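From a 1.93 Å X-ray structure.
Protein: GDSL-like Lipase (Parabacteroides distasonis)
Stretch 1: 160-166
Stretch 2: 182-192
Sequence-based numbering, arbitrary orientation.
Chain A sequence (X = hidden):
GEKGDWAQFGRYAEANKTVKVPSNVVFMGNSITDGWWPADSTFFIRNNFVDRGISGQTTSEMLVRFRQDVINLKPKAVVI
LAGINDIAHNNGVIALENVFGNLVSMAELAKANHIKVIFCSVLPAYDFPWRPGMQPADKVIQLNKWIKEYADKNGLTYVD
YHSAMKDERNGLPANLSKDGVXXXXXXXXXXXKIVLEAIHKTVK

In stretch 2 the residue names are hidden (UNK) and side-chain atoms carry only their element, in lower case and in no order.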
# COMPACT_ATOMS: atom_id res chain seq x y z
N ASP A 160 1.98 1.57 -11.60
CA ASP A 160 2.93 0.50 -11.86
C ASP A 160 4.35 0.82 -11.37
O ASP A 160 5.28 1.08 -12.16
CB ASP A 160 2.93 0.10 -13.34
CG ASP A 160 3.59 -1.23 -13.65
OD1 ASP A 160 4.06 -1.91 -12.71
OD2 ASP A 160 3.62 -1.61 -14.83
N TYR A 161 4.54 0.70 -10.05
CA TYR A 161 5.87 0.83 -9.45
C TYR A 161 6.77 -0.32 -9.89
O TYR A 161 7.96 -0.12 -10.12
CB TYR A 161 5.78 0.76 -7.92
CG TYR A 161 5.06 1.86 -7.19
CD1 TYR A 161 5.24 3.19 -7.54
CD2 TYR A 161 4.32 1.59 -6.04
CE1 TYR A 161 4.65 4.22 -6.81
CE2 TYR A 161 3.73 2.61 -5.30
CZ TYR A 161 3.90 3.93 -5.68
OH TYR A 161 3.32 4.92 -4.95
N HIS A 162 6.19 -1.54 -9.94
CA HIS A 162 6.87 -2.82 -10.20
C HIS A 162 7.69 -2.81 -11.50
O HIS A 162 8.87 -3.14 -11.44
CB HIS A 162 5.84 -3.98 -10.22
CG HIS A 162 6.47 -5.34 -10.18
ND1 HIS A 162 7.06 -5.90 -11.30
CD2 HIS A 162 6.59 -6.21 -9.15
CE1 HIS A 162 7.52 -7.08 -10.92
NE2 HIS A 162 7.26 -7.32 -9.64
N SER A 163 7.10 -2.42 -12.65
CA SER A 163 7.83 -2.39 -13.92
C SER A 163 8.99 -1.39 -13.91
O SER A 163 10.03 -1.63 -14.54
CB SER A 163 6.89 -2.08 -15.08
OG SER A 163 5.89 -3.08 -15.18
N ALA A 164 8.82 -0.27 -13.18
CA ALA A 164 9.83 0.79 -13.07
C ALA A 164 11.00 0.43 -12.14
O ALA A 164 12.06 1.05 -12.24
CB ALA A 164 9.18 2.06 -12.56
N MSE A 165 10.81 -0.54 -11.23
CA MSE A 165 11.84 -0.85 -10.23
C MSE A 165 12.44 -2.26 -10.30
O MSE A 165 13.48 -2.49 -9.68
CB MSE A 165 11.25 -0.64 -8.82
CG MSE A 165 10.78 0.78 -8.57
SE MSE A 165 9.71 0.91 -6.95
CE MSE A 165 11.18 1.05 -5.67
N LYS A 166 11.79 -3.21 -11.00
CA LYS A 166 12.25 -4.61 -11.01
C LYS A 166 13.61 -4.81 -11.69
O LYS A 166 13.97 -4.06 -12.60
CB LYS A 166 11.21 -5.53 -11.68
CG LYS A 166 10.95 -5.24 -13.16
CD LYS A 166 9.87 -6.12 -13.74
CE LYS A 166 9.67 -5.85 -15.21
NZ LYS A 166 8.59 -6.69 -15.77
N UNK A 182 12.07 -3.34 0.99
CA UNK A 182 11.77 -1.97 1.41
C UNK A 182 12.72 -1.00 0.75
O UNK A 182 13.95 -1.18 0.76
c UNK A 182 10.05 -4.73 4.16
n UNK A 182 11.16 -4.12 3.80
c UNK A 182 10.80 -2.82 3.51
n UNK A 182 9.00 -3.91 4.11
c UNK A 182 9.46 -2.70 3.66
c UNK A 182 11.77 -1.87 2.93
N UNK A 183 12.15 0.02 0.10
CA UNK A 183 12.99 0.95 -0.67
C UNK A 183 13.87 1.86 0.16
O UNK A 183 13.59 2.17 1.32
c UNK A 183 11.98 1.79 -1.47
c UNK A 183 10.64 1.25 -1.16
c UNK A 183 10.72 0.36 0.00
N UNK A 184 14.95 2.30 -0.47
CA UNK A 184 15.84 3.34 0.02
C UNK A 184 15.22 4.66 -0.46
O UNK A 184 14.19 4.62 -1.12
c UNK A 184 17.92 1.86 -0.01
o UNK A 184 17.08 3.02 -2.00
c UNK A 184 17.24 3.11 -0.57
N UNK A 185 15.88 5.80 -0.22
CA UNK A 185 15.39 7.08 -0.72
C UNK A 185 15.34 7.09 -2.26
O UNK A 185 14.39 7.62 -2.84
c UNK A 185 16.85 10.68 0.03
c UNK A 185 15.89 9.67 -0.59
c UNK A 185 14.43 10.01 -0.25
c UNK A 185 16.26 8.23 -0.18
N UNK A 186 16.33 6.45 -2.92
CA UNK A 186 16.40 6.35 -4.38
C UNK A 186 15.13 5.67 -4.92
O UNK A 186 14.57 6.13 -5.92
c UNK A 186 17.65 5.57 -4.82
c UNK A 186 19.28 5.11 -6.77
o UNK A 186 19.33 4.67 -7.94
c UNK A 186 17.98 5.74 -6.30
o UNK A 186 20.25 5.08 -5.98
N UNK A 187 14.68 4.62 -4.25
CA UNK A 187 13.48 3.89 -4.63
C UNK A 187 12.25 4.74 -4.40
O UNK A 187 11.39 4.81 -5.27
N UNK A 188 12.19 5.44 -3.25
CA UNK A 188 11.05 6.31 -2.92
C UNK A 188 10.90 7.46 -3.92
O UNK A 188 9.78 7.88 -4.18
c UNK A 188 11.14 4.52 1.51
c UNK A 188 10.69 5.88 -0.44
c UNK A 188 9.39 5.37 -0.45
o UNK A 188 9.44 3.13 2.44
c UNK A 188 11.15 6.87 -1.50
c UNK A 188 9.84 4.04 1.49
c UNK A 188 11.56 5.43 0.54
c UNK A 188 8.96 4.46 0.51
N UNK A 189 12.03 7.96 -4.47
CA UNK A 189 12.00 9.05 -5.45
C UNK A 189 11.42 8.56 -6.79
O UNK A 189 10.68 9.31 -7.43
c UNK A 189 13.09 11.92 -4.41
c UNK A 189 13.81 10.55 -4.42
c UNK A 189 13.40 9.68 -5.62
n UNK A 189 12.17 13.78 -3.08
c UNK A 189 13.00 12.55 -3.04
N UNK A 190 11.69 7.29 -7.18
CA UNK A 190 11.09 6.68 -8.38
C UNK A 190 9.57 6.61 -8.16
O UNK A 190 8.78 7.04 -9.00
c UNK A 190 10.80 4.47 -9.71
c UNK A 190 11.69 5.27 -8.72
c UNK A 190 13.14 5.40 -9.25
c UNK A 190 13.90 4.12 -9.30
N UNK A 191 9.18 6.10 -6.99
CA UNK A 191 7.78 5.96 -6.60
C UNK A 191 7.05 7.30 -6.56
O UNK A 191 5.94 7.39 -7.08
se UNK A 191 8.32 3.13 -3.49
c UNK A 191 6.53 3.14 -2.88
c UNK A 191 8.07 3.80 -5.28
c UNK A 191 7.68 5.27 -5.24
N UNK A 192 7.67 8.33 -5.95
CA UNK A 192 7.12 9.68 -5.83
C UNK A 192 6.70 10.24 -7.20
O UNK A 192 5.58 10.72 -7.33
c UNK A 192 8.66 13.03 -4.40
o UNK A 192 8.42 14.25 -4.49
o UNK A 192 9.63 12.56 -3.75
c UNK A 192 7.71 12.07 -5.10
c UNK A 192 8.12 10.61 -5.13

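Position 182 has one carbon leading to a five-membered ring of three carbons and two nitrogens. It does not reach stretch 1. This is His182, and both ring nitrogens are hydrogen-bonded elsewhere in the structure.

Position 183 has three carbons that close a ring onto its own backbone N. Its CB lies 4.3 Å from Met165 CE. The ring identifies Pro183.

Position 184 has one carbon carrying an oxygen and a second carbon. It is out of reach of stretch 1. This is Thr184, in the N-cap position of the helix that follows.

Position 185 has four carbons, forked at the second. It is exposed and touches nothing on stretch 1. The fork one carbon beyond CB makes it Leu185.

Position 186 has three carbons, the third carrying two oxygens. It too is exposed and out of reach. This is Glu186.

Position 187 has no side-chain atoms. Its backbone O lies 3.8 Å from Met165 CE. This is Gly187. An ideal CB here would sit only 2.9 Å from Pro183 CB, a clash, and 3.2 Å from Met165 CE, which is tight. The bare backbone leaves room for that methyl group.

Position 188 has one carbon and then a six-carbon ring bearing one oxygen. Its CA-to-CB bond points away from stretch 1, and there is no contact. This is Tyr188, whose OH is hydrogen-bonded elsewhere in the structure.

Position 189 has four carbons in a row ending in nitrogen. It is exposed and does not reach stretch 1. This is Lys189.

Position 190 has four carbons, forked at the first, with one arm two carbons long. The CA-to-CB bond points toward stretch 1. The shorter arm at the fork packs on Ala164 and Met165. The fork at CB and the unequal arms give Ile190. Its CG2 lies 3.9 Å from Met165 CG and 4.1 Å from Ala164 CB.

Position 191 has an unbranched chain of two carbons, selenium and one carbon. It is buried and packs on Tyr161 and Met165. The selenium marks selenomethionine, Met191. Its CG sits over one face of the Tyr161 ring, 3.9 Å from the centroid, in a CH-pi contact. The same CG is 3.7 Å from Met165 SE.

Position 192 has three carbons, the third carrying two oxygens. Its CA-to-CB bond points away from stretch 1. This is Glu192. Its OE1 forms a salt bridge with Lys189 NZ at 2.9 Å, one turn back along the helix.

The contact is apolar, with no hydrogen bond between the stretches. The two helix axes come within 10.3 Å and run at 129° to each other. Tyr161, Ala164 and Met165 meet Ile190 and Met191, while Pro183 and Gly187 adjoin the Met165 methyl. Tyr161 CE1 also approaches Met191 O at 3.4 Å. Within stretch 1, Asp160 OD1 caps the helix by accepting from Ser163 N at 3.1 Å. The two stretches together bury 321 Å².

Stretch 2 182-192: HPTLEGYKIME
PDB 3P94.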